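Local coordinates for occlusion-derived virus envelope protein E66 (Autographa californica nucleopolyhedrovirus, PDB 3VSN) that is a chondroitin lyase essential for oral infectivity and may digest the chondroitin sulfate barrier of the host midgut's peritrophic matrix, at residues E350-P353 against T354-I357; L304-N307 against V308-N311; S528-S531 against S532-L535; L279-A282 against I283-G287. All coordinates share one frame; numbering follows the deposited sequence.

All four contacts are local turns or a helix end within one chain that joins an alpha/alpha toroid to beta-sandwich domains. Interactions 4 and 2 follow each other along the chain and touch: I309 CG1 packs on I283 CG2 at 4.0 Å, with the two centres about 12 Å apart. The side chain of L279 in interaction 4 comes within about 8 Å of that of Y254, the proton donor. Interaction 1 lies about 22 Å, centre to centre, from interaction 2 and takes part directly in the active site, through E350 and the pairing of D352 with R300. Interaction 3, a hairpin tip about 22 Å from interaction 1 between centres, stands away from the catalytic residues.

Interaction 1 (E350-P353 against T354-I357); sequences ESDP and TNNI
D352 turns its carboxylate to the amides of T354 and N355, making an Asx turn where strand 349-351 gives way to the loop that leads to helix 359-364. Two N-H groups grip D352 OD1. T354 N lies 2.8 Å from OD1, nearly in line with the C-O bond, though its own N-H is bent away (134°); N355 N meets OD1 at 2.7 Å through an almost straight N-H, coming from above the carboxylate plane. The torsion that allows this sets D352 CG between its backbone N and carbonyl carbon (chi1 61°). The side chains of D352 and N355 then run side by side in the same direction, with carboxylate and amide planes turned 70° apart. A backbone bond in the reverse sense, D352 N to N355 O at 2.9 Å, closes the pair, and S351 CB rests 3.3 Å from that same N355 O while its hydroxyl bonds to I400 O. While the turn holds OD1, D352 OD2 forms a salt bridge with R300, the transition-state stabiliser; E350, important for activity, takes no part in the turn; its carboxylate forms a salt bridge with R300 and a hydrogen bond with H246, the proton acceptor. Beside the turn a water donates to D352 O at 2.7 Å and accepts from N356 ND2 at 3.0 Å.

Interaction 2 (L304-N307 against V308-N311); sequences LYSN and VIGN
The hydroxyl of S306 reaches forward to the amides of V308 and I309, an ST motif in which the serine oxygen takes the N-H groups of the residues two and three on, in the loop between helix 276-284 and strand 318-322. Along the first segment, beyond L304, whose backbone bonds to V293, comes Y305, one face of its ring turned to the backbone of N307, whose N stands 3.7 Å above the ring plane and offset toward the rim. S306 carries the contact. Its OG is trans to its own N (chi1 165°), beside the carbonyl carbon, which puts it near the two amides that follow: I309 N donates to OG over 3.2 Å, and V308 N adds a straighter but weak bond at 3.3 Å. Carbon atoms close in around the hydroxyl, with V308 CG2 3.5 Å from S306 OG and I309 CG2 3.8 Å from S306 CB, and I256 of helix 253-258 touches both S306 and V308. S306 O is engaged too, since a water donates to it at 2.8 Å and accepts from G310 N. N307, on the exposed side, lies alongside V308 and points the same way, its OD1 3.6 Å from V308 CG1. Two oxygens of one buried serine thus serve three successive backbone amides: OG takes I309 N and, weakly, V308 N, while the carbonyl oxygen reaches G310 N through water.

Interaction 3 (S528-S531 against S532-L535); sequences SPNS and SVEL
P529 sets its ring against V533 and L535 just before the tip of the hairpin formed by strands 525-530 and 533-540, whose connection is a type I turn from N530 to V533. This is the tight part. P529 CG meets V533 CG1 at 3.7 Å, the ring and the valine side chain crossing at about a right angle, and P529 CD lies 3.8 Å from L535 CG. V533 CG1 stands trans to the backbone N (chi1 177°), which brings this methyl, rather than CG2, to the proline; F385 from a neighbouring loop packs on both P529 and V533. E534 is buried as well, its carboxylate held by a salt bridge to R479 and by the amides of F490 and E491. At the turn itself N530 OD1 accepts from S532 N at 2.8 Å, the donor tilted 26° from the carbonyl plane, an Asx turn within the type I turn. N530 ND2 is held by N381 O. The solvent side is looser. S531 is exposed at the tip, while S528 flanks V533 O, its CB 3.4 Å from that oxygen with a CA-H...O contact beside it. A water donates to V533 O at 3.0 Å and touches S528 OG only weakly. The chemistry is therefore divided: apolar packing clasps P529, an asparagine side chain bonds across the bend, and water takes up the V533 carbonyl.

Interaction 4 (L279-A282 against I283-G287); sequences LTRA and IENVG
R281 reaches along its own helix to E284 and N285, one turn ahead. R281 NH2 and E284 OE1 form a salt bridge at 3.0 Å (N-H...O 146°), using the anti lone pair of OE1, with guanidinium and carboxylate planes 41° apart. N285 OD1 adds two weak, bent bonds, at 2.9 Å from R281 NH1 and 3.1 Å from R281 NH2; its amide is turned nearly perpendicular to the guanidinium and meets the edge of that group. Bends at chi2 and chi3 bring the guanidinium round toward the next turn, where NH2 reaches both E284 OE1 and N285 OD1. The two bonded groups probably limit rotation of the guanidinium, and N285 ND2 is in turn held by S241 O. Beneath run i to i+4 backbone bonds, from I283 N to L279 O, E284 N to T280 O and N285 N to R281 O, all 2.9 to 3.0 Å long. I283 O receives both V286 N and G287 N. Packing is close here, with I283 CG1 3.3 Å from L279 O and E284 CG resting on T280 O. Outside, H320 of strand 318-322 touches R281, E284 and N285, while N285 O bonds to T329 of strand 327-331 and V286 O to Y336 of strand 335-340, seating this part of the chain against that antiparallel sheet.

Interaction 1 (E350-P353 against T354-I357)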
# COMPACT_ATOMS: atom_id res chain seq x y z
N GLU A 350 -2.08 -14.05 2.41
CA GLU A 350 -0.84 -14.81 2.23
C GLU A 350 -0.14 -14.90 3.58
O GLU A 350 0.05 -13.89 4.26
CB GLU A 350 0.07 -14.14 1.20
CG GLU A 350 1.24 -15.01 0.75
CD GLU A 350 2.29 -14.24 -0.04
OE1 GLU A 350 2.64 -13.11 0.36
OE2 GLU A 350 2.76 -14.77 -1.06
N SER A 351 0.23 -16.11 3.97
CA SER A 351 0.95 -16.35 5.22
C SER A 351 2.35 -16.91 4.96
O SER A 351 2.68 -17.30 3.84
CB SER A 351 0.17 -17.31 6.11
OG SER A 351 -0.08 -18.54 5.45
N ASP A 352 3.17 -16.92 6.01
CA ASP A 352 4.51 -17.52 5.97
C ASP A 352 4.79 -18.21 7.31
O ASP A 352 3.94 -18.17 8.20
CB ASP A 352 5.57 -16.46 5.59
CG ASP A 352 5.66 -15.31 6.60
OD1 ASP A 352 5.87 -15.58 7.80
OD2 ASP A 352 5.54 -14.14 6.18
N PRO A 353 5.97 -18.86 7.47
CA PRO A 353 6.24 -19.57 8.73
C PRO A 353 6.10 -18.73 10.00
O PRO A 353 5.76 -19.27 11.06
CB PRO A 353 7.69 -20.04 8.56
CG PRO A 353 7.83 -20.22 7.08
CD PRO A 353 7.05 -19.07 6.49
N THR A 354 6.35 -17.42 9.90
CA THR A 354 6.25 -16.50 11.04
C THR A 354 4.88 -15.81 11.13
O THR A 354 4.28 -15.76 12.20
CB THR A 354 7.36 -15.42 10.99
OG1 THR A 354 8.63 -16.05 10.81
CG2 THR A 354 7.38 -14.60 12.28
N ASN A 355 4.42 -15.27 10.01
CA ASN A 355 3.20 -14.45 9.97
C ASN A 355 2.00 -15.25 9.51
O ASN A 355 1.95 -15.69 8.36
CB ASN A 355 3.40 -13.25 9.03
CG ASN A 355 4.63 -12.43 9.37
OD1 ASN A 355 5.55 -12.30 8.56
ND2 ASN A 355 4.65 -11.86 10.57
N ASN A 356 1.03 -15.45 10.39
CA ASN A 356 -0.18 -16.19 10.02
C ASN A 356 -1.47 -15.72 10.68
O ASN A 356 -2.50 -16.41 10.61
CB ASN A 356 0.02 -17.71 10.20
CG ASN A 356 0.37 -18.10 11.63
OD1 ASN A 356 -0.09 -17.47 12.59
ND2 ASN A 356 1.17 -19.14 11.77
N ILE A 357 -1.43 -14.55 11.31
CA ILE A 357 -2.60 -14.00 12.01
C ILE A 357 -3.19 -12.74 11.36
O ILE A 357 -4.08 -12.11 11.92
CB ILE A 357 -2.32 -13.73 13.52
CG1 ILE A 357 -1.20 -12.69 13.70
CG2 ILE A 357 -1.98 -15.03 14.25
CD1 ILE A 357 -1.06 -12.19 15.13
O HOH W 1 2.46 -20.20 9.26

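Interaction 2 (L304-N307 against V308-N311)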
# COMPACT_ATOMS: atom_id res chain seq x y z
N LEU A 304 0.47 -0.67 8.17
CA LEU A 304 -0.28 0.40 7.50
C LEU A 304 0.61 1.57 7.07
O LEU A 304 0.12 2.64 6.75
CB LEU A 304 -1.43 0.90 8.39
CG LEU A 304 -1.21 1.28 9.86
CD1 LEU A 304 -0.14 2.35 10.07
CD2 LEU A 304 -2.53 1.72 10.49
N TYR A 305 1.93 1.35 7.07
CA TYR A 305 2.86 2.45 6.86
C TYR A 305 4.07 2.07 6.01
O TYR A 305 4.62 0.98 6.16
CB TYR A 305 3.32 3.01 8.21
CG TYR A 305 4.32 4.15 8.13
CD1 TYR A 305 3.92 5.44 7.77
CD2 TYR A 305 5.67 3.94 8.44
CE1 TYR A 305 4.83 6.48 7.69
CE2 TYR A 305 6.58 4.98 8.37
CZ TYR A 305 6.16 6.25 8.00
OH TYR A 305 7.07 7.28 7.93
N SER A 306 4.45 2.99 5.13
CA SER A 306 5.70 2.93 4.40
C SER A 306 6.37 4.28 4.54
O SER A 306 5.74 5.32 4.33
CB SER A 306 5.46 2.63 2.91
OG SER A 306 6.62 2.92 2.14
N ASN A 307 7.65 4.29 4.92
CA ASN A 307 8.35 5.56 5.10
C ASN A 307 8.84 6.21 3.79
O ASN A 307 9.49 7.25 3.83
CB ASN A 307 9.48 5.44 6.15
CG ASN A 307 10.59 4.49 5.74
OD1 ASN A 307 10.68 4.07 4.58
ND2 ASN A 307 11.45 4.15 6.69
N VAL A 308 8.51 5.60 2.65
CA VAL A 308 8.86 6.17 1.34
C VAL A 308 7.68 6.46 0.39
O VAL A 308 7.76 7.38 -0.42
CB VAL A 308 9.94 5.34 0.59
CG1 VAL A 308 11.28 5.42 1.30
CG2 VAL A 308 9.51 3.89 0.40
N ILE A 309 6.61 5.68 0.49
CA ILE A 309 5.50 5.79 -0.47
C ILE A 309 4.93 7.21 -0.58
O ILE A 309 4.48 7.62 -1.65
CB ILE A 309 4.38 4.75 -0.21
CG1 ILE A 309 3.57 4.49 -1.50
CG2 ILE A 309 3.48 5.19 0.94
CD1 ILE A 309 2.72 3.23 -1.47
N GLY A 310 4.96 7.95 0.52
CA GLY A 310 4.47 9.33 0.54
C GLY A 310 5.28 10.27 -0.34
O GLY A 310 4.80 11.34 -0.73
N ASN A 311 6.51 9.86 -0.66
CA ASN A 311 7.43 10.67 -1.47
C ASN A 311 7.49 10.24 -2.93
O ASN A 311 8.24 10.83 -3.72
CB ASN A 311 8.85 10.62 -0.86
CG ASN A 311 8.87 11.07 0.59
OD1 ASN A 311 8.20 12.03 0.96
ND2 ASN A 311 9.65 10.38 1.42
O HOH W 2 6.09 7.80 3.10

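Interaction 3 (S528-S531 against S532-L535)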
# COMPACT_ATOMS: atom_id res chain seq x y z
N SER A 528 -11.68 -5.19 26.71
CA SER A 528 -10.24 -5.39 26.45
C SER A 528 -9.94 -6.86 26.14
O SER A 528 -10.05 -7.71 27.03
CB SER A 528 -9.41 -4.92 27.65
OG SER A 528 -9.56 -3.53 27.86
N PRO A 529 -9.56 -7.17 24.89
CA PRO A 529 -9.28 -8.56 24.49
C PRO A 529 -7.95 -9.11 25.01
O PRO A 529 -7.78 -10.32 25.10
CB PRO A 529 -9.26 -8.48 22.96
CG PRO A 529 -8.83 -7.08 22.67
CD PRO A 529 -9.43 -6.24 23.75
N ASN A 530 -7.01 -8.20 25.30
CA ASN A 530 -5.73 -8.54 25.91
C ASN A 530 -5.18 -7.30 26.61
O ASN A 530 -5.84 -6.25 26.63
CB ASN A 530 -4.74 -9.12 24.88
CG ASN A 530 -4.43 -8.15 23.74
OD1 ASN A 530 -4.25 -6.95 23.96
ND2 ASN A 530 -4.33 -8.68 22.53
N SER A 531 -3.98 -7.40 27.17
CA SER A 531 -3.41 -6.30 27.95
C SER A 531 -2.89 -5.13 27.10
O SER A 531 -2.46 -4.11 27.65
CB SER A 531 -2.30 -6.83 28.86
OG SER A 531 -1.26 -7.40 28.09
N SER A 532 -2.94 -5.26 25.77
CA SER A 532 -2.40 -4.24 24.87
C SER A 532 -3.48 -3.47 24.10
O SER A 532 -3.17 -2.50 23.41
CB SER A 532 -1.45 -4.90 23.85
OG SER A 532 -0.39 -5.58 24.49
N VAL A 533 -4.73 -3.91 24.22
CA VAL A 533 -5.81 -3.42 23.36
C VAL A 533 -7.10 -3.12 24.13
O VAL A 533 -7.47 -3.85 25.05
CB VAL A 533 -6.11 -4.45 22.24
CG1 VAL A 533 -7.29 -4.00 21.37
CG2 VAL A 533 -4.88 -4.67 21.37
N GLU A 534 -7.76 -2.02 23.76
CA GLU A 534 -9.13 -1.73 24.20
C GLU A 534 -10.03 -1.55 22.96
O GLU A 534 -9.59 -0.98 21.96
CB GLU A 534 -9.19 -0.49 25.10
CG GLU A 534 -10.49 -0.33 25.88
CD GLU A 534 -10.60 0.99 26.64
OE1 GLU A 534 -9.89 1.96 26.28
OE2 GLU A 534 -11.41 1.06 27.59
N LEU A 535 -11.26 -2.04 23.05
CA LEU A 535 -12.19 -2.01 21.92
C LEU A 535 -13.53 -1.37 22.26
O LEU A 535 -14.00 -1.46 23.39
CB LEU A 535 -12.48 -3.43 21.42
CG LEU A 535 -11.36 -4.40 21.05
CD1 LEU A 535 -11.94 -5.79 20.83
CD2 LEU A 535 -10.60 -3.93 19.81
O HOH W 3 -6.18 -3.48 27.71

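Interaction 4 (L279-A282 against I283-G287)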
# COMPACT_ATOMS: atom_id res chain seq x y z
N LEU A 279 1.91 3.27 -13.26
CA LEU A 279 2.56 3.23 -11.95
C LEU A 279 2.08 4.33 -11.02
O LEU A 279 1.83 4.08 -9.84
CB LEU A 279 4.09 3.27 -12.09
CG LEU A 279 4.72 2.01 -12.71
CD1 LEU A 279 6.22 2.20 -12.89
CD2 LEU A 279 4.45 0.77 -11.86
N THR A 280 1.94 5.55 -11.55
CA THR A 280 1.43 6.68 -10.77
C THR A 280 0.02 6.38 -10.25
O THR A 280 -0.26 6.59 -9.07
CB THR A 280 1.45 7.99 -11.58
OG1 THR A 280 2.79 8.27 -11.98
CG2 THR A 280 0.92 9.17 -10.76
N ARG A 281 -0.84 5.88 -11.13
CA ARG A 281 -2.18 5.45 -10.75
C ARG A 281 -2.17 4.33 -9.70
O ARG A 281 -2.99 4.33 -8.79
CB ARG A 281 -2.99 5.03 -11.98
CG ARG A 281 -3.41 6.20 -12.89
CD ARG A 281 -4.55 7.03 -12.30
NE ARG A 281 -5.69 6.18 -11.96
CZ ARG A 281 -6.10 5.89 -10.73
NH1 ARG A 281 -7.13 5.08 -10.56
NH2 ARG A 281 -5.48 6.41 -9.67
N ALA A 282 -1.23 3.39 -9.84
CA ALA A 282 -1.07 2.31 -8.86
C ALA A 282 -0.75 2.84 -7.46
O ALA A 282 -1.25 2.32 -6.46
CB ALA A 282 0.01 1.34 -9.31
N ILE A 283 0.08 3.88 -7.40
CA ILE A 283 0.45 4.49 -6.12
C ILE A 283 -0.72 5.33 -5.58
O ILE A 283 -1.02 5.26 -4.38
CB ILE A 283 1.76 5.31 -6.23
CG1 ILE A 283 2.93 4.43 -6.71
CG2 ILE A 283 2.09 6.01 -4.91
CD1 ILE A 283 3.25 3.22 -5.85
N GLU A 284 -1.37 6.10 -6.45
CA GLU A 284 -2.58 6.85 -6.06
C GLU A 284 -3.64 5.92 -5.48
O GLU A 284 -4.32 6.27 -4.51
CB GLU A 284 -3.17 7.59 -7.26
CG GLU A 284 -2.34 8.74 -7.77
CD GLU A 284 -2.96 9.45 -8.96
OE1 GLU A 284 -3.95 8.93 -9.53
OE2 GLU A 284 -2.46 10.53 -9.32
N ASN A 285 -3.76 4.73 -6.07
CA ASN A 285 -4.79 3.77 -5.67
C ASN A 285 -4.66 3.22 -4.25
O ASN A 285 -5.64 2.71 -3.71
CB ASN A 285 -4.87 2.62 -6.68
CG ASN A 285 -5.68 2.98 -7.92
OD1 ASN A 285 -6.36 4.01 -7.95
ND2 ASN A 285 -5.61 2.13 -8.94
N VAL A 286 -3.48 3.32 -3.65
CA VAL A 286 -3.26 2.73 -2.31
C VAL A 286 -2.56 3.63 -1.28
O VAL A 286 -2.71 3.44 -0.08
CB VAL A 286 -2.53 1.36 -2.37
CG1 VAL A 286 -3.26 0.37 -3.27
CG2 VAL A 286 -1.07 1.52 -2.80
N GLY A 287 -1.79 4.62 -1.76
CA GLY A 287 -0.93 5.40 -0.87
C GLY A 287 -1.52 6.70 -0.37
O GLY A 287 -2.67 7.04 -0.67